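Local coordinates for CIR protein (PDB 6ZYV), which is of unknown function but belongs to the variant Plasmodium-interspersed repeat family of the malaria parasite, probably displayed by infected red blood cells, at residues A[95-98]-A[99-103]; A[113-116]-A[117-121]; A[140-143]-A[144-148]. The protein carries 5 engineered substitutions. One frame throughout, in Å; residues are numbered along the deposited sequence.

Contact 1. Residues A[95-98]-A[99-103]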
loop_
_atom_site.group_PDB
_atom_site.type_symbol
_atom_site.label_atom_id
_atom_site.label_comp_id
_atom_site.label_asym_id
_atom_site.label_seq_id
_atom_site.Cartn_x
_atom_site.Cartn_y
_atom_site.Cartn_z
ATOM N N LEU A 95 -5.934 1.615 0.135
ATOM C CA LEU A 95 -7.282 2.119 0.282
ATOM C C LEU A 95 -8.113 1.839 -0.976
ATOM O O LEU A 95 -9.266 1.423 -0.858
ATOM C CB LEU A 95 -7.253 3.611 0.644
ATOM C CG LEU A 95 -8.617 4.243 0.952
ATOM C CD1 LEU A 95 -9.337 3.506 2.074
ATOM C CD2 LEU A 95 -8.464 5.741 1.258
ATOM N N SER A 96 -7.512 1.999 -2.174
ATOM C CA SER A 96 -8.176 1.712 -3.453
ATOM C C SER A 96 -8.531 0.244 -3.546
ATOM O O SER A 96 -9.622 -0.095 -3.988
ATOM C CB SER A 96 -7.278 2.087 -4.625
ATOM O OG SER A 96 -6.955 3.456 -4.509
ATOM N N TYR A 97 -7.617 -0.630 -3.120
ATOM C CA TYR A 97 -7.835 -2.065 -3.091
ATOM C C TYR A 97 -9.036 -2.390 -2.171
ATOM O O TYR A 97 -9.908 -3.147 -2.574
ATOM C CB TYR A 97 -6.536 -2.808 -2.683
ATOM C CG TYR A 97 -6.772 -4.100 -1.940
ATOM C CD1 TYR A 97 -7.152 -5.250 -2.615
ATOM C CD2 TYR A 97 -6.671 -4.158 -0.553
ATOM C CE1 TYR A 97 -7.413 -6.430 -1.933
ATOM C CE2 TYR A 97 -6.969 -5.319 0.145
ATOM C CZ TYR A 97 -7.325 -6.463 -0.547
ATOM O OH TYR A 97 -7.602 -7.634 0.138
ATOM N N ILE A 98 -9.076 -1.826 -0.953
ATOM C CA ILE A 98 -10.159 -2.061 0.007
ATOM C C ILE A 98 -11.505 -1.603 -0.549
ATOM O O ILE A 98 -12.475 -2.360 -0.510
ATOM C CB ILE A 98 -9.849 -1.352 1.361
ATOM C CG1 ILE A 98 -8.628 -1.991 2.030
ATOM C CG2 ILE A 98 -11.092 -1.327 2.309
ATOM C CD1 ILE A 98 -8.809 -3.429 2.400
ATOM N N LEU A 99 -11.562 -0.388 -1.087
ATOM C CA LEU A 99 -12.794 0.130 -1.651
ATOM C C LEU A 99 -13.242 -0.698 -2.855
ATOM O O LEU A 99 -14.429 -0.956 -2.995
ATOM C CB LEU A 99 -12.685 1.629 -1.968
ATOM C CG LEU A 99 -12.454 2.561 -0.757
ATOM C CD1 LEU A 99 -12.542 4.014 -1.179
ATOM C CD2 LEU A 99 -13.481 2.318 0.367
ATOM N N ASN A 100 -12.303 -1.189 -3.663
ATOM C CA ASN A 100 -12.632 -2.060 -4.786
ATOM C C ASN A 100 -13.236 -3.387 -4.269
ATOM O O ASN A 100 -14.186 -3.888 -4.872
ATOM C CB ASN A 100 -11.397 -2.322 -5.655
ATOM C CG ASN A 100 -11.711 -3.163 -6.865
ATOM O OD1 ASN A 100 -11.350 -4.333 -6.952
ATOM N ND2 ASN A 100 -12.430 -2.587 -7.804
ATOM N N GLN A 101 -12.742 -3.909 -3.132
ATOM C CA GLN A 101 -13.269 -5.138 -2.541
ATOM C C GLN A 101 -14.678 -4.942 -1.989
ATOM O O GLN A 101 -15.544 -5.783 -2.215
ATOM C CB GLN A 101 -12.361 -5.654 -1.404
ATOM C CG GLN A 101 -10.953 -6.036 -1.842
ATOM C CD GLN A 101 -10.912 -7.304 -2.654
ATOM O OE1 GLN A 101 -11.029 -7.287 -3.887
ATOM N NE2 GLN A 101 -10.731 -8.439 -1.974
ATOM N N MET A 102 -14.903 -3.841 -1.257
ATOM C CA MET A 102 -16.192 -3.512 -0.655
ATOM C C MET A 102 -17.261 -3.428 -1.714
ATOM O O MET A 102 -17.018 -2.858 -2.779
ATOM C CB MET A 102 -16.128 -2.130 0.026
ATOM C CG MET A 102 -15.159 -2.038 1.168
ATOM S SD MET A 102 -15.750 -3.014 2.547
ATOM C CE MET A 102 -17.085 -1.974 3.145
ATOM N N PRO A 103 -18.425 -4.040 -1.478
ATOM C CA PRO A 103 -19.530 -3.852 -2.429
ATOM C C PRO A 103 -20.077 -2.431 -2.216
ATOM O O PRO A 103 -20.010 -1.897 -1.094
ATOM C CB PRO A 103 -20.537 -4.920 -2.006
ATOM C CG PRO A 103 -20.318 -5.085 -0.539
ATOM C CD PRO A 103 -18.866 -4.739 -0.253
#
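Tyr97 and Gln101, one turn apart near the C-terminal end of helix 81-101, make the main side-chain contact. Gln101 CG sits over one face of the phenol ring, 4.0 Å from the Tyr97 ring centroid, as a CH-pi contact. The bend of the glutamine at chi2 (-72°) turns its amide over the tyrosine, which it crosses at a slant, with amide and ring planes 21° apart; Gln101 CD comes to 3.7 Å from Tyr97 CE1. Apolar contacts repeat the i to i+4 spacing: Leu95 CD1 meets Leu99 CG at 4.3 Å, and Ile98 CG2 meets Met102 CG at the same separation. Beneath them run the alpha-helical backbone bonds, Leu99 N to Leu95 O (2.9 Å), Asn100 N to Ser96 O and Gln101 N to Tyr97 O. The last, Met102 N to Ile98 O (2.9 Å), closes the final turn, for Met102 is the first residue to leave helical backbone angles. Ser96 OG is bonded one turn back, to Ile92 O. Leu95 and Leu99 face helix 110-118, Ile98 and Met102 reach helix 55-71, and the Tyr97 ring stacks on Tyr158 of helix 154-174.

Contact 2. Residues A[113-116]-A[117-121]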
loop_
_atom_site.group_PDB
_atom_site.type_symbol
_atom_site.label_atom_id
_atom_site.label_comp_id
_atom_site.label_asym_id
_atom_site.label_seq_id
_atom_site.Cartn_x
_atom_site.Cartn_y
_atom_site.Cartn_z
ATOM N N PHE A 113 -14.984 8.996 -0.148
ATOM C CA PHE A 113 -14.636 8.271 1.071
ATOM C C PHE A 113 -13.543 9.016 1.860
ATOM O O PHE A 113 -13.634 9.089 3.073
ATOM C CB PHE A 113 -14.176 6.821 0.751
ATOM C CG PHE A 113 -13.930 5.979 1.983
ATOM C CD1 PHE A 113 -12.701 5.992 2.619
ATOM C CD2 PHE A 113 -14.936 5.190 2.515
ATOM C CE1 PHE A 113 -12.500 5.272 3.783
ATOM C CE2 PHE A 113 -14.727 4.455 3.668
ATOM C CZ PHE A 113 -13.523 4.520 4.312
ATOM N N TYR A 114 -12.508 9.539 1.192
ATOM C CA TYR A 114 -11.427 10.252 1.878
ATOM C C TYR A 114 -11.953 11.481 2.615
ATOM O O TYR A 114 -11.657 11.663 3.793
ATOM C CB TYR A 114 -10.320 10.678 0.892
ATOM C CG TYR A 114 -8.956 10.798 1.545
ATOM C CD1 TYR A 114 -8.575 11.958 2.205
ATOM C CD2 TYR A 114 -8.049 9.752 1.501
ATOM C CE1 TYR A 114 -7.328 12.070 2.803
ATOM C CE2 TYR A 114 -6.795 9.859 2.085
ATOM C CZ TYR A 114 -6.446 11.006 2.762
ATOM O OH TYR A 114 -5.191 11.082 3.335
ATOM N N THR A 115 -12.734 12.324 1.927
ATOM C CA THR A 115 -13.278 13.539 2.522
ATOM C C THR A 115 -14.309 13.236 3.616
ATOM O O THR A 115 -14.295 13.877 4.665
ATOM C CB THR A 115 -13.917 14.410 1.410
ATOM O OG1 THR A 115 -12.945 14.843 0.446
ATOM C CG2 THR A 115 -14.714 15.581 1.944
ATOM N N ASN A 116 -15.202 12.272 3.379
ATOM C CA ASN A 116 -16.269 11.978 4.331
ATOM C C ASN A 116 -15.938 10.991 5.445
ATOM O O ASN A 116 -16.719 10.910 6.387
ATOM C CB ASN A 116 -17.523 11.501 3.613
ATOM C CG ASN A 116 -18.140 12.547 2.724
ATOM O OD1 ASN A 116 -18.538 12.268 1.594
ATOM N ND2 ASN A 116 -18.227 13.779 3.211
ATOM N N HIS A 117 -14.853 10.214 5.343
ATOM C CA HIS A 117 -14.528 9.229 6.373
ATOM C C HIS A 117 -13.126 9.313 6.914
ATOM O O HIS A 117 -12.901 8.848 8.030
ATOM C CB HIS A 117 -14.810 7.808 5.905
ATOM C CG HIS A 117 -16.246 7.566 5.589
ATOM N ND1 HIS A 117 -17.199 7.390 6.589
ATOM C CD2 HIS A 117 -16.864 7.534 4.390
ATOM C CE1 HIS A 117 -18.355 7.243 5.958
ATOM N NE2 HIS A 117 -18.201 7.307 4.632
ATOM N N ILE A 118 -12.180 9.887 6.163
ATOM C CA ILE A 118 -10.797 9.979 6.653
ATOM C C ILE A 118 -10.526 11.354 7.213
ATOM O O ILE A 118 -10.121 11.474 8.364
ATOM C CB ILE A 118 -9.773 9.525 5.585
ATOM C CG1 ILE A 118 -9.887 8.010 5.381
ATOM C CG2 ILE A 118 -8.349 9.929 5.971
ATOM C CD1 ILE A 118 -9.426 7.587 4.188
ATOM N N GLU A 119 -10.802 12.395 6.427
ATOM C CA GLU A 119 -10.645 13.767 6.908
ATOM C C GLU A 119 -11.629 14.080 8.069
ATOM O O GLU A 119 -11.354 14.933 8.893
ATOM C CB GLU A 119 -10.779 14.752 5.752
ATOM C CG GLU A 119 -9.651 14.567 4.755
ATOM C CD GLU A 119 -9.603 15.577 3.627
ATOM O OE1 GLU A 119 -8.492 15.815 3.098
ATOM O OE2 GLU A 119 -10.672 16.127 3.270
ATOM N N THR A 120 -12.700 13.286 8.176
ATOM C CA THR A 120 -13.771 13.343 9.145
ATOM C C THR A 120 -13.355 12.678 10.490
ATOM O O THR A 120 -13.910 13.013 11.536
ATOM C CB THR A 120 -14.977 12.766 8.421
ATOM O OG1 THR A 120 -15.720 13.860 7.850
ATOM C CG2 THR A 120 -15.831 11.873 9.246
ATOM N N ASN A 121 -12.375 11.765 10.463
ATOM C CA ASN A 121 -11.852 11.124 11.656
ATOM C C ASN A 121 -10.950 12.132 12.380
ATOM O O ASN A 121 -9.997 12.660 11.801
ATOM C CB ASN A 121 -11.043 9.908 11.265
ATOM C CG ASN A 121 -10.772 8.971 12.389
ATOM O OD1 ASN A 121 -10.514 9.371 13.535
ATOM N ND2 ASN A 121 -10.829 7.691 12.087
#
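Between Phe113 and Glu119 the backbone passes from an alpha-helical bond, His117 N to Phe113 O (2.8 Å), to a wider pi-type turn in which Tyr114 O accepts from both Ile118 N and Glu119 N. The Glu119 bond is the straighter, 171° at the hydrogen, whereas Ile118 N stands above the carbonyl plane. A type I beta turn from Ile118 to Asn121 follows and leads to the N-cap of helix 122-127. Phe113 CG lies opposite the backbone N (chi1 -174°), which lays the ring beneath His117: His117 CB stands over its centre, 3.9 Å from the Phe113 centroid, and the imidazole is inclined to it by 33°. Ile118 divides its branches between two rings. Its CG2 sits over one face of Tyr114, displaced toward the rim, while CD1 reaches the edge of Phe113 and also touches Tyr114 CD2 at 3.7 Å. Glu119 runs extended past the tyrosine, its carboxylate steeply turned against the ring and paired through OE1 with Lys137; Tyr114 OH is hydrogen-bonded to Tyr124 OH. On the exposed side Thr120 OG1 gives Thr115 O a weak bond of 3.5 Å.

Contact 3. Residues A[140-143]-A[144-148]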
loop_
_atom_site.group_PDB
_atom_site.type_symbol
_atom_site.label_atom_id
_atom_site.label_comp_id
_atom_site.label_asym_id
_atom_site.label_seq_id
_atom_site.Cartn_x
_atom_site.Cartn_y
_atom_site.Cartn_z
ATOM N N VAL A 140 -2.005 13.919 -1.479
ATOM C CA VAL A 140 -3.143 13.017 -1.353
ATOM C C VAL A 140 -4.066 13.114 -2.570
ATOM O O VAL A 140 -4.456 12.075 -3.131
ATOM C CB VAL A 140 -3.919 13.282 -0.046
ATOM C CG1 VAL A 140 -5.253 12.546 -0.038
ATOM C CG2 VAL A 140 -3.085 12.903 1.150
ATOM N N ASP A 141 -4.390 14.348 -2.985
ATOM C CA ASP A 141 -5.241 14.572 -4.147
ATOM C C ASP A 141 -4.641 13.994 -5.431
ATOM O O ASP A 141 -5.385 13.451 -6.247
ATOM C CB ASP A 141 -5.523 16.065 -4.341
ATOM C CG ASP A 141 -6.619 16.598 -3.460
ATOM O OD1 ASP A 141 -7.484 15.781 -3.019
ATOM O OD2 ASP A 141 -6.624 17.837 -3.201
ATOM N N LYS A 142 -3.306 14.127 -5.611
ATOM C CA LYS A 142 -2.634 13.607 -6.781
ATOM C C LYS A 142 -2.697 12.095 -6.768
ATOM O O LYS A 142 -2.963 11.515 -7.801
ATOM C CB LYS A 142 -1.162 14.050 -6.825
ATOM C CG LYS A 142 -0.708 14.575 -8.195
ATOM C CD LYS A 142 -0.964 13.695 -9.434
ATOM C CE LYS A 142 -1.124 14.611 -10.633
ATOM N NZ LYS A 142 -1.394 13.937 -11.945
ATOM N N LYS A 143 -2.482 11.459 -5.603
ATOM C CA LYS A 143 -2.532 10.009 -5.485
ATOM C C LYS A 143 -3.936 9.490 -5.765
ATOM O O LYS A 143 -4.069 8.500 -6.475
ATOM C CB LYS A 143 -1.973 9.517 -4.132
ATOM C CG LYS A 143 -0.525 9.914 -3.861
ATOM C CD LYS A 143 0.465 9.357 -4.902
ATOM C CE LYS A 143 1.920 9.759 -4.653
ATOM N NZ LYS A 143 2.893 9.023 -5.550
ATOM N N ILE A 144 -4.984 10.198 -5.282
ATOM C CA ILE A 144 -6.380 9.814 -5.547
ATOM C C ILE A 144 -6.686 9.929 -7.052
ATOM O O ILE A 144 -7.279 9.021 -7.642
ATOM C CB ILE A 144 -7.363 10.647 -4.669
ATOM C CG1 ILE A 144 -7.310 10.193 -3.228
ATOM C CG2 ILE A 144 -8.805 10.626 -5.209
ATOM C CD1 ILE A 144 -7.991 11.170 -2.266
ATOM N N ASP A 145 -6.215 11.000 -7.674
ATOM C CA ASP A 145 -6.406 11.220 -9.101
ATOM C C ASP A 145 -5.673 10.156 -9.925
ATOM O O ASP A 145 -6.211 9.675 -10.918
ATOM C CB ASP A 145 -5.965 12.629 -9.490
ATOM C CG ASP A 145 -6.456 13.054 -10.856
ATOM O OD1 ASP A 145 -7.644 12.786 -11.171
ATOM O OD2 ASP A 145 -5.656 13.652 -11.621
ATOM N N LEU A 146 -4.483 9.739 -9.474
ATOM C CA LEU A 146 -3.723 8.684 -10.103
ATOM C C LEU A 146 -4.466 7.357 -10.011
ATOM O O LEU A 146 -4.453 6.620 -10.982
ATOM C CB LEU A 146 -2.347 8.547 -9.467
ATOM C CG LEU A 146 -1.312 9.519 -9.978
ATOM C CD1 LEU A 146 -0.067 9.460 -9.116
ATOM C CD2 LEU A 146 -1.028 9.303 -11.501
ATOM N N MET A 147 -5.120 7.061 -8.885
ATOM C CA MET A 147 -5.895 5.822 -8.759
ATOM C C MET A 147 -7.060 5.807 -9.727
ATOM O O MET A 147 -7.336 4.766 -10.317
ATOM C CB MET A 147 -6.355 5.560 -7.308
ATOM C CG MET A 147 -5.201 5.495 -6.303
ATOM S SD MET A 147 -4.107 4.072 -6.454
ATOM C CE MET A 147 -2.758 4.752 -7.400
ATOM N N ASN A 148 -7.711 6.974 -9.934
ATOM C CA ASN A 148 -8.814 7.129 -10.870
ATOM C C ASN A 148 -8.355 7.060 -12.309
ATOM O O ASN A 148 -9.041 6.469 -13.123
ATOM C CB ASN A 148 -9.577 8.432 -10.608
ATOM C CG ASN A 148 -10.609 8.262 -9.533
ATOM O OD1 ASN A 148 -11.760 7.902 -9.825
ATOM N ND2 ASN A 148 -10.212 8.468 -8.276
#
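Val140 and Ile144 lie side by side on the buried flank of helix 134-149, pointing the same way, with Val140 CG1 3.8 Å from Ile144 CD1. Ile144 CG1 takes the position beside its own backbone N (chi1 -73°), which brings it back over the preceding turn, 3.4 Å from Val140 O. That carbonyl is engaged by Ile144 N at 2.9 Å. The next three carbonyls are satisfied in the same way: Asp141 O by Asp145 N, Lys142 O by Leu146 N, and Lys143 O by Met147 N. These are the i to i+4 bonds of a regular alpha-helix, and this one packs its apolar side against helices 81-101 and 110-118 of the all-helical ectodomain. Ile144 O has two donors from a single residue: Asn148 N at 3.1 Å and Asn148 ND2, also at 3.1 Å. The side-chain bond is nearly straight at the hydrogen (170°), and the carbonyl oxygen lies in the amide plane of Asn148, but ND2 approaches from above the carbonyl plane. This second bond holds the asparagine amide against its own helix. The charged ends are served differently. Lys143 NZ forms a salt bridge with Asp85 of helix 81-101, while Asp141 OD1 has a long, weak ion pair with Lys137. On the outer side Lys142 NZ comes to 4.3 Å from Asp145 OD2, beyond a salt bridge, and any attraction between them is probably modest. Leu146 O accepts from Asn150 ND2, and the Leu146 and Met147 side chains reach helix 206-211.

Overall arrangement
Following the chain from the N terminus, contact 1 finishes helix 81-101, contact 2 lies in the last part of helix 110-118 and runs on toward helix 122-127, and contact 3 lies within helix 134-149. The three come in series, neither nested nor crossing; each is local, and none closes a long loop. Their centres are about 15 Å apart, yet all three meet in pairs. Leu95 packs against Phe113, Tyr114 and Ile118, and Leu99 against Phe113, joining two successive helices. Tyr114 then meets Val140 and Ile144, tying 113-121 to 140-148, and Ser96 touches Met147 to complete the circuit. Helix 55-71 backs contacts 1 and 2, whereas helix 206-211 borders contact 3.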